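Local coordinates for hypothetical protein TTHA1785 (Thermus thermophilus, PDB 2EPG), which probably joins RNA ends as a GTP- and manganese-dependent RNA ligase of the RtcB family, linking a 3'-phosphate or 2',3'-cyclic phosphate end to a 5'-hydroxyl end, at residues Ala52-Leu57 against Pro74-Gly79; Leu114-Thr119 against Gly239-Leu244; Phe314-Phe319 against Arg327-Arg332. All coordinates share one frame; numbering follows the deposited sequence.

Contact 1 of 3, residues Ala52-Leu57 against Pro74-Gly79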
loop_
_atom_site.group_PDB
_atom_site.type_symbol
_atom_site.label_atom_id
_atom_site.label_comp_id
_atom_site.label_asym_id
_atom_site.label_seq_id
_atom_site.Cartn_x
_atom_site.Cartn_y
_atom_site.Cartn_z
ATOM N N ALA A 52 20.091 9.940 7.905
ATOM C CA ALA A 52 19.572 10.692 6.771
ATOM C C ALA A 52 18.043 10.677 6.667
ATOM O O ALA A 52 17.404 11.727 6.532
ATOM C CB ALA A 52 20.186 10.162 5.489
ATOM N N SER A 53 17.452 9.490 6.727
ATOM C CA SER A 53 16.006 9.392 6.620
ATOM C C SER A 53 15.314 10.147 7.751
ATOM O O SER A 53 14.221 10.682 7.571
ATOM C CB SER A 53 15.577 7.918 6.600
ATOM O OG SER A 53 15.970 7.244 7.782
ATOM N N LEU A 54 15.950 10.202 8.916
ATOM C CA LEU A 54 15.359 10.921 10.043
ATOM C C LEU A 54 15.378 12.428 9.790
ATOM O O LEU A 54 14.444 13.140 10.172
ATOM C CB LEU A 54 16.093 10.600 11.344
ATOM C CG LEU A 54 16.038 9.155 11.845
ATOM C CD1 LEU A 54 16.666 9.094 13.232
ATOM C CD2 LEU A 54 14.604 8.666 11.900
ATOM N N GLN A 55 16.442 12.912 9.154
ATOM C CA GLN A 55 16.540 14.334 8.831
ATOM C C GLN A 55 15.369 14.659 7.904
ATOM O O GLN A 55 14.777 15.731 8.002
ATOM C CB GLN A 55 17.869 14.650 8.131
ATOM C CG GLN A 55 17.934 16.050 7.482
ATOM C CD GLN A 55 17.988 17.201 8.489
ATOM O OE1 GLN A 55 19.003 17.409 9.161
ATOM N NE2 GLN A 55 16.895 17.953 8.592
ATOM N N GLN A 56 15.051 13.733 6.998
ATOM C CA GLN A 56 13.923 13.926 6.092
ATOM C C GLN A 56 12.639 13.971 6.908
ATOM O O GLN A 56 11.753 14.779 6.628
ATOM C CB GLN A 56 13.809 12.786 5.077
ATOM C CG GLN A 56 14.869 12.772 4.017
ATOM C CD GLN A 56 14.495 11.880 2.863
ATOM O OE1 GLN A 56 14.068 10.740 3.058
ATOM N NE2 GLN A 56 14.650 12.390 1.645
ATOM N N LEU A 57 12.533 13.095 7.908
ATOM C CA LEU A 57 11.343 13.074 8.767
ATOM C C LEU A 57 11.241 14.423 9.485
ATOM O O LEU A 57 10.149 14.982 9.650
ATOM C CB LEU A 57 11.420 11.938 9.802
ATOM C CG LEU A 57 10.221 11.857 10.766
ATOM C CD1 LEU A 57 8.976 11.555 9.966
ATOM C CD2 LEU A 57 10.441 10.792 11.844
ATOM N N PRO A 74 9.267 1.324 11.067
ATOM C CA PRO A 74 10.558 0.653 11.250
ATOM C C PRO A 74 11.386 0.448 9.989
ATOM O O PRO A 74 12.598 0.306 10.076
ATOM C CB PRO A 74 10.177 -0.673 11.912
ATOM C CG PRO A 74 8.975 -0.329 12.682
ATOM C CD PRO A 74 8.196 0.523 11.677
ATOM N N ASP A 75 10.754 0.432 8.821
ATOM C CA ASP A 75 11.516 0.245 7.582
ATOM C C ASP A 75 11.800 1.547 6.861
ATOM O O ASP A 75 11.968 1.553 5.650
ATOM C CB ASP A 75 10.781 -0.679 6.614
ATOM C CG ASP A 75 9.376 -0.198 6.300
ATOM O OD1 ASP A 75 8.745 -0.778 5.391
ATOM O OD2 ASP A 75 8.895 0.746 6.971
ATOM N N ILE A 76 11.853 2.644 7.607
ATOM C CA ILE A 76 12.109 3.958 7.039
ATOM C C ILE A 76 13.449 4.056 6.331
ATOM O O ILE A 76 14.442 3.456 6.766
ATOM C CB ILE A 76 12.078 5.030 8.129
ATOM C CG1 ILE A 76 12.469 6.393 7.550
ATOM C CG2 ILE A 76 13.031 4.657 9.245
ATOM C CD1 ILE A 76 12.521 7.494 8.600
ATOM N N HIS A 77 13.459 4.814 5.232
ATOM C CA HIS A 77 14.673 5.065 4.454
ATOM C C HIS A 77 14.536 6.255 3.509
ATOM O O HIS A 77 13.436 6.776 3.301
ATOM C CB HIS A 77 15.112 3.821 3.668
ATOM C CG HIS A 77 14.036 3.210 2.831
ATOM N ND1 HIS A 77 14.182 2.995 1.477
ATOM C CD2 HIS A 77 12.822 2.711 3.164
ATOM C CE1 HIS A 77 13.105 2.386 1.012
ATOM N NE2 HIS A 77 12.264 2.202 2.016
ATOM N N TRP A 78 15.672 6.676 2.950
ATOM C CA TRP A 78 15.735 7.817 2.043
ATOM C C TRP A 78 14.659 7.790 0.958
ATOM O O TRP A 78 14.433 6.770 0.311
ATOM C CB TRP A 78 17.120 7.899 1.379
ATOM C CG TRP A 78 17.356 9.219 0.708
ATOM C CD1 TRP A 78 17.910 10.340 1.272
ATOM C CD2 TRP A 78 16.912 9.608 -0.600
ATOM N NE1 TRP A 78 17.828 11.402 0.398
ATOM C CE2 TRP A 78 17.218 10.982 -0.757
ATOM C CE3 TRP A 78 16.274 8.931 -1.654
ATOM C CZ2 TRP A 78 16.909 11.696 -1.930
ATOM C CZ3 TRP A 78 15.963 9.641 -2.822
ATOM C CH2 TRP A 78 16.283 11.013 -2.945
ATOM N N GLY A 79 14.000 8.929 0.768
ATOM C CA GLY A 79 12.965 9.036 -0.246
ATOM C C GLY A 79 12.942 10.411 -0.891
ATOM O O GLY A 79 13.832 11.225 -0.666
#
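Two hydrogen bonds made by one side-chain amide, one accepted and one donated, tie helix 52-60 to the chain that follows strand 76-77. Gln-56 has CG anti to its carbonyl carbon (chi1 -72°) and runs extended beyond it, which brings the amide alongside the backbone of Gly-79. There OE1 accepts from Gly-79 N at 2.9 Å, on a lone pair in the carbonyl plane, and NE2 gives a nearly straight bond of 2.7 Å to Gly-79 O, approaching from above the plane of that carbonyl. Both polar ends of this buried amide are thus satisfied by one glycine, and its rotation is fixed.

NE2 of the same amide lies over one face of the Trp-78 indole, toward its rim, 3.6 Å from Trp-78 NE1, the two planes 21° apart.

The other end is packed by van der Waals contact. Ser-53 OG meets Ile-76 CD1 at 3.6 Å, and Ser-53 CB rests on the carbonyl carbon of His-77. The apolar pair is Leu-54 CD2 and Ile-76 CD1, 4.1 Å apart across a right-angled approach.

Leu-54 also packs on Phe-36. The arrangement is a helix packed on a short strand and the loop after it, held by a glutamine amide that pairs with the N-H and C=O of one residue; His-77 points away from the helix, and Asp-75 touches His-410, the predicted GMP-histidine.

Contact 2 of 3, residues Leu114-Thr119 against Gly239-Leu244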
loop_
_atom_site.group_PDB
_atom_site.type_symbol
_atom_site.label_atom_id
_atom_site.label_comp_id
_atom_site.label_asym_id
_atom_site.label_seq_id
_atom_site.Cartn_x
_atom_site.Cartn_y
_atom_site.Cartn_z
ATOM N N LEU A 114 -5.475 -12.797 -2.079
ATOM C CA LEU A 114 -6.600 -13.687 -2.306
ATOM C C LEU A 114 -6.335 -14.914 -1.415
ATOM O O LEU A 114 -5.184 -15.342 -1.270
ATOM C CB LEU A 114 -6.666 -14.126 -3.784
ATOM C CG LEU A 114 -6.754 -13.060 -4.886
ATOM C CD1 LEU A 114 -6.895 -13.728 -6.260
ATOM C CD2 LEU A 114 -7.946 -12.154 -4.616
ATOM N N ALA A 115 -7.393 -15.456 -0.816
ATOM C CA ALA A 115 -7.295 -16.632 0.041
ATOM C C ALA A 115 -8.185 -17.711 -0.569
ATOM O O ALA A 115 -9.355 -17.457 -0.845
ATOM C CB ALA A 115 -7.774 -16.289 1.452
ATOM N N SER A 116 -7.653 -18.911 -0.765
ATOM C CA SER A 116 -8.435 -19.981 -1.389
ATOM C C SER A 116 -8.809 -21.130 -0.448
ATOM O O SER A 116 -8.402 -21.144 0.717
ATOM C CB SER A 116 -7.650 -20.576 -2.549
ATOM O OG SER A 116 -6.623 -21.415 -2.042
ATOM N N HIS A 117 -9.594 -22.076 -0.970
ATOM C CA HIS A 117 -9.999 -23.269 -0.222
ATOM C C HIS A 117 -8.958 -24.376 -0.394
ATOM O O HIS A 117 -9.037 -25.406 0.261
ATOM C CB HIS A 117 -11.333 -23.819 -0.733
ATOM C CG HIS A 117 -12.518 -23.009 -0.331
ATOM N ND1 HIS A 117 -13.700 -23.021 -1.042
ATOM C CD2 HIS A 117 -12.721 -22.186 0.724
ATOM C CE1 HIS A 117 -14.580 -22.238 -0.442
ATOM N NE2 HIS A 117 -14.011 -21.719 0.632
ATOM N N LEU A 118 -7.986 -24.160 -1.274
ATOM C CA LEU A 118 -6.962 -25.160 -1.556
ATOM C C LEU A 118 -5.809 -25.222 -0.568
ATOM O O LEU A 118 -5.432 -24.232 0.052
ATOM C CB LEU A 118 -6.402 -24.945 -2.965
ATOM C CG LEU A 118 -7.417 -25.121 -4.096
ATOM C CD1 LEU A 118 -6.933 -24.446 -5.375
ATOM C CD2 LEU A 118 -7.650 -26.607 -4.315
ATOM N N THR A 119 -5.248 -26.411 -0.416
ATOM C CA THR A 119 -4.132 -26.599 0.487
ATOM C C THR A 119 -2.923 -26.877 -0.385
ATOM O O THR A 119 -3.065 -27.189 -1.570
ATOM C CB THR A 119 -4.390 -27.776 1.444
ATOM O OG1 THR A 119 -4.441 -29.006 0.702
ATOM C CG2 THR A 119 -5.720 -27.569 2.162
ATOM N N GLY A 239 -1.076 -24.163 5.612
ATOM C CA GLY A 239 -1.156 -25.029 4.455
ATOM C C GLY A 239 -2.064 -24.448 3.392
ATOM O O GLY A 239 -2.094 -24.913 2.257
ATOM N N GLN A 240 -2.802 -23.408 3.745
ATOM C CA GLN A 240 -3.712 -22.784 2.792
ATOM C C GLN A 240 -2.992 -22.030 1.663
ATOM O O GLN A 240 -1.986 -21.346 1.890
ATOM C CB GLN A 240 -4.653 -21.843 3.536
ATOM C CG GLN A 240 -5.566 -21.034 2.642
ATOM C CD GLN A 240 -6.224 -19.935 3.422
ATOM O OE1 GLN A 240 -5.670 -19.466 4.417
ATOM N NE2 GLN A 240 -7.402 -19.505 2.981
ATOM N N VAL A 241 -3.512 -22.164 0.446
ATOM C CA VAL A 241 -2.940 -21.503 -0.734
ATOM C C VAL A 241 -3.446 -20.049 -0.855
ATOM O O VAL A 241 -4.645 -19.787 -0.745
ATOM C CB VAL A 241 -3.318 -22.274 -2.041
ATOM C CG1 VAL A 241 -2.906 -21.475 -3.269
ATOM C CG2 VAL A 241 -2.622 -23.621 -2.077
ATOM N N THR A 242 -2.532 -19.102 -1.055
ATOM C CA THR A 242 -2.932 -17.706 -1.228
ATOM C C THR A 242 -2.223 -17.138 -2.455
ATOM O O THR A 242 -1.278 -17.735 -2.980
ATOM C CB THR A 242 -2.576 -16.821 0.010
ATOM O OG1 THR A 242 -1.157 -16.771 0.178
ATOM C CG2 THR A 242 -3.205 -17.384 1.289
ATOM N N VAL A 243 -2.708 -15.996 -2.916
ATOM C CA VAL A 243 -2.121 -15.316 -4.050
ATOM C C VAL A 243 -1.988 -13.836 -3.672
ATOM O O VAL A 243 -2.974 -13.181 -3.346
ATOM C CB VAL A 243 -3.007 -15.475 -5.305
ATOM C CG1 VAL A 243 -2.341 -14.784 -6.507
ATOM C CG2 VAL A 243 -3.246 -16.970 -5.589
ATOM N N LEU A 244 -0.764 -13.322 -3.715
ATOM C CA LEU A 244 -0.513 -11.932 -3.371
ATOM C C LEU A 244 -0.167 -11.139 -4.631
ATOM O O LEU A 244 0.758 -11.492 -5.358
ATOM C CB LEU A 244 0.619 -11.839 -2.334
ATOM C CG LEU A 244 0.894 -10.461 -1.709
ATOM C CD1 LEU A 244 1.476 -10.614 -0.281
ATOM C CD2 LEU A 244 1.850 -9.687 -2.603
#
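Strands 110-119 and 240-247 run antiparallel, with Leu-114 and Val-243 as a hydrogen-bonded pair: Leu-114 N reaches Val-243 O at 2.8 Å, almost straight, and Val-243 N returns a bond to Leu-114 O. Their CB atoms meet on the face covered by Val-315 of helix 288-321. Ala-115 and Thr-242 follow as a non-hydrogen-bonded pair, after which the chain turns a corner at His-117.

Gln-240 spans this break. From CB, CG leaves anti to the backbone N (chi1 175°) in an extended chain. CG passes 3.4 Å from Ser-116 O, CD follows at 3.7 Å, and NE2 donates to that same oxygen at 3.0 Å, in the carbonyl plane, while lying against Ala-115 CB. A second bond from NE2 goes to Gly-235 O, and OE1 accepts from Phe-237 N, so the buried amide is held at both ends.

Ser-116 works from the other strand. Its OG, placed between backbone N and carbonyl carbon (chi1 76°), donates to Val-241 O at 2.9 Å, an oxygen that Ser-116 N also grips nearly along the C=O axis. OG in turn accepts from Leu-118 N, closing an ST turn. Beyond the corner, Val-241 N bonds to Leu-118 O at 2.8 Å, and pairing resumes at Thr-119 with Gln-240. The two-residue shift in register is that of a beta bulge in an antiparallel pair.

Contact 3 of 3, residues Phe314-Phe319 against Arg327-Arg332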
loop_
_atom_site.group_PDB
_atom_site.type_symbol
_atom_site.label_atom_id
_atom_site.label_comp_id
_atom_site.label_asym_id
_atom_site.label_seq_id
_atom_site.Cartn_x
_atom_site.Cartn_y
_atom_site.Cartn_z
ATOM N N PHE A 314 -8.220 -12.323 -13.575
ATOM C CA PHE A 314 -7.389 -13.185 -14.405
ATOM C C PHE A 314 -6.773 -14.317 -13.592
ATOM O O PHE A 314 -6.540 -15.394 -14.117
ATOM C CB PHE A 314 -6.236 -12.399 -15.075
ATOM C CG PHE A 314 -6.686 -11.280 -15.979
ATOM C CD1 PHE A 314 -7.924 -11.329 -16.626
ATOM C CD2 PHE A 314 -5.851 -10.187 -16.213
ATOM C CE1 PHE A 314 -8.324 -10.302 -17.497
ATOM C CE2 PHE A 314 -6.232 -9.157 -17.082
ATOM C CZ PHE A 314 -7.478 -9.215 -17.726
ATOM N N VAL A 315 -6.474 -14.069 -12.318
ATOM C CA VAL A 315 -5.885 -15.108 -11.498
ATOM C C VAL A 315 -6.914 -16.222 -11.355
ATOM O O VAL A 315 -6.589 -17.403 -11.502
ATOM C CB VAL A 315 -5.471 -14.578 -10.108
ATOM C CG1 VAL A 315 -5.214 -15.742 -9.144
ATOM C CG2 VAL A 315 -4.206 -13.721 -10.238
ATOM N N ARG A 316 -8.158 -15.853 -11.081
ATOM C CA ARG A 316 -9.193 -16.856 -10.967
ATOM C C ARG A 316 -9.266 -17.637 -12.282
ATOM O O ARG A 316 -9.376 -18.860 -12.258
ATOM C CB ARG A 316 -10.537 -16.198 -10.642
ATOM C CG ARG A 316 -10.603 -15.682 -9.202
ATOM C CD ARG A 316 -11.769 -14.749 -8.946
ATOM N NE ARG A 316 -11.845 -14.372 -7.530
ATOM C CZ ARG A 316 -12.397 -13.251 -7.096
ATOM N NH1 ARG A 316 -12.430 -12.979 -5.796
ATOM N NH2 ARG A 316 -12.912 -12.389 -7.969
ATOM N N GLU A 317 -9.169 -16.942 -13.420
ATOM C CA GLU A 317 -9.234 -17.609 -14.724
ATOM C C GLU A 317 -8.085 -18.590 -14.908
ATOM O O GLU A 317 -8.241 -19.633 -15.537
ATOM C CB GLU A 317 -9.220 -16.594 -15.868
ATOM C CG GLU A 317 -10.407 -15.635 -15.861
ATOM C CD GLU A 317 -10.417 -14.700 -17.069
ATOM O OE1 GLU A 317 -9.317 -14.300 -17.517
ATOM O OE2 GLU A 317 -11.523 -14.360 -17.550
ATOM N N ALA A 318 -6.929 -18.264 -14.354
ATOM C CA ALA A 318 -5.795 -19.159 -14.473
ATOM C C ALA A 318 -6.002 -20.429 -13.644
ATOM O O ALA A 318 -5.674 -21.521 -14.099
ATOM C CB ALA A 318 -4.519 -18.447 -14.050
ATOM N N PHE A 319 -6.555 -20.308 -12.438
ATOM C CA PHE A 319 -6.760 -21.504 -11.618
ATOM C C PHE A 319 -7.745 -22.431 -12.315
ATOM O O PHE A 319 -7.521 -23.636 -12.415
ATOM C CB PHE A 319 -7.285 -21.142 -10.223
ATOM C CG PHE A 319 -6.199 -20.790 -9.231
ATOM C CD1 PHE A 319 -5.943 -21.618 -8.142
ATOM C CD2 PHE A 319 -5.443 -19.630 -9.376
ATOM C CE1 PHE A 319 -4.943 -21.297 -7.200
ATOM C CE2 PHE A 319 -4.444 -19.301 -8.446
ATOM C CZ PHE A 319 -4.197 -20.137 -7.360
ATOM N N ARG A 327 -15.643 -23.588 -7.227
ATOM C CA ARG A 327 -15.906 -24.114 -5.898
ATOM C C ARG A 327 -14.681 -24.829 -5.338
ATOM O O ARG A 327 -14.559 -24.988 -4.132
ATOM C CB ARG A 327 -17.161 -25.012 -5.889
ATOM C CG ARG A 327 -17.063 -26.365 -6.565
ATOM C CD ARG A 327 -18.478 -26.872 -6.923
ATOM N NE ARG A 327 -19.459 -26.597 -5.867
ATOM C CZ ARG A 327 -20.782 -26.733 -5.997
ATOM N NH1 ARG A 327 -21.579 -26.453 -4.968
ATOM N NH2 ARG A 327 -21.315 -27.144 -7.147
ATOM N N ASP A 328 -13.761 -25.235 -6.208
ATOM C CA ASP A 328 -12.535 -25.883 -5.743
ATOM C C ASP A 328 -11.602 -24.818 -5.164
ATOM O O ASP A 328 -11.139 -24.919 -4.025
ATOM C CB ASP A 328 -11.760 -26.564 -6.883
ATOM C CG ASP A 328 -12.359 -27.892 -7.317
ATOM O OD1 ASP A 328 -12.805 -28.671 -6.446
ATOM O OD2 ASP A 328 -12.357 -28.162 -8.539
ATOM N N HIS A 329 -11.316 -23.795 -5.963
ATOM C CA HIS A 329 -10.376 -22.784 -5.508
ATOM C C HIS A 329 -10.938 -21.753 -4.550
ATOM O O HIS A 329 -10.222 -21.286 -3.680
ATOM C CB HIS A 329 -9.674 -22.119 -6.705
ATOM C CG HIS A 329 -10.552 -21.249 -7.553
ATOM N ND1 HIS A 329 -11.181 -20.121 -7.069
ATOM C CD2 HIS A 329 -10.834 -21.294 -8.879
ATOM C CE1 HIS A 329 -11.806 -19.507 -8.059
ATOM N NE2 HIS A 329 -11.611 -20.197 -9.168
ATOM N N GLY A 330 -12.219 -21.425 -4.687
ATOM C CA GLY A 330 -12.834 -20.439 -3.812
ATOM C C GLY A 330 -11.944 -19.244 -3.495
ATOM O O GLY A 330 -11.860 -18.845 -2.340
ATOM N N LEU A 331 -11.289 -18.678 -4.513
ATOM C CA LEU A 331 -10.402 -17.528 -4.335
ATOM C C LEU A 331 -11.135 -16.233 -3.961
ATOM O O LEU A 331 -11.684 -15.540 -4.814
ATOM C CB LEU A 331 -9.578 -17.311 -5.606
ATOM C CG LEU A 331 -8.376 -18.253 -5.744
ATOM C CD1 LEU A 331 -7.965 -18.398 -7.212
ATOM C CD2 LEU A 331 -7.225 -17.704 -4.896
ATOM N N ARG A 332 -11.141 -15.905 -2.677
ATOM C CA ARG A 332 -11.824 -14.700 -2.239
ATOM C C ARG A 332 -10.818 -13.638 -1.870
ATOM O O ARG A 332 -9.672 -13.956 -1.554
ATOM C CB ARG A 332 -12.699 -14.988 -1.016
ATOM C CG ARG A 332 -13.700 -16.118 -1.198
ATOM C CD ARG A 332 -14.531 -16.273 0.062
ATOM N NE ARG A 332 -15.243 -17.545 0.121
ATOM C CZ ARG A 332 -15.925 -17.956 1.188
ATOM N NH1 ARG A 332 -16.548 -19.133 1.174
ATOM N NH2 ARG A 332 -15.980 -17.184 2.275
#
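Helix 326-329 ends at His-329, and Gly-330, with positive phi (40°), turns the chain so that Leu-331 faces the last turns of helix 288-321, their nearest CA atoms being those of Arg-316 and Leu-331, 6.8 Å apart. Leu-331 is the apolar centre. Its CG is anti to the carbonyl carbon (chi1 -80°), and CD1 sits over one face of the Phe-319 ring, 3.6 Å from the centroid and close to the ring normal, a CH-pi contact. The same methyl lies over a face of the His-329 imidazole and touches Val-315 CG1, so three side chains meet it.

His-329 itself takes the crowded rotamer, CG between backbone N and carbonyl carbon (chi1 69°). That curls the ring back over its own chain, and ND1 accepts from Leu-331 N at 2.9 Å in the ring plane, while NE2 bonds to Glu-320. With ND1 accepting, the ring proton is probably on NE2, toward Glu-320. CD2 of the same ring packs on Phe-319 CB at 3.8 Å.

Arg-316 extends from CG to NE past Leu-331, the two side chains running in opposite directions. Its guanidinium grips one atom side-on: NE donates to Leu-331 O at 3.0 Å and NH1 to the same oxygen at 2.8 Å, both close to the guanidinium and carbonyl planes and both bent, as expected when two nitrogens share one oxygen. NH2 forms a salt bridge with Asp-177, and Tyr-174 adds a cation-pi contact. The short helix 326-329 thus ends at a glycine of positive phi, and the chain then enters strand 332-347 packed against helix 288-321.

In the fold
Contacts 2 and 3 form one continuous unit, their centres 10 Å apart: Ala-115 N lies 2.8 Å from Arg-332 O and His-117 N 2.9 Å from His-329 O, probable hydrogen bonds joining strand 110-119 to the chain entering strand 332-347. Val-243 from contact 2 packs on Val-315, Phe-319 and Leu-331 from contact 3, a shared hydrophobic core. The side chain of Leu-217, predicted to bind GMP, lies about 4 Å from that of Val-243 and about 3 Å from that of Val-315. Contact 1 lies across the chain's centre, 35 Å from contact 2 and 40 Å from contact 3 between centres, yet borders the same predicted site, the His-77 side chain about 5 Å from that of His-410.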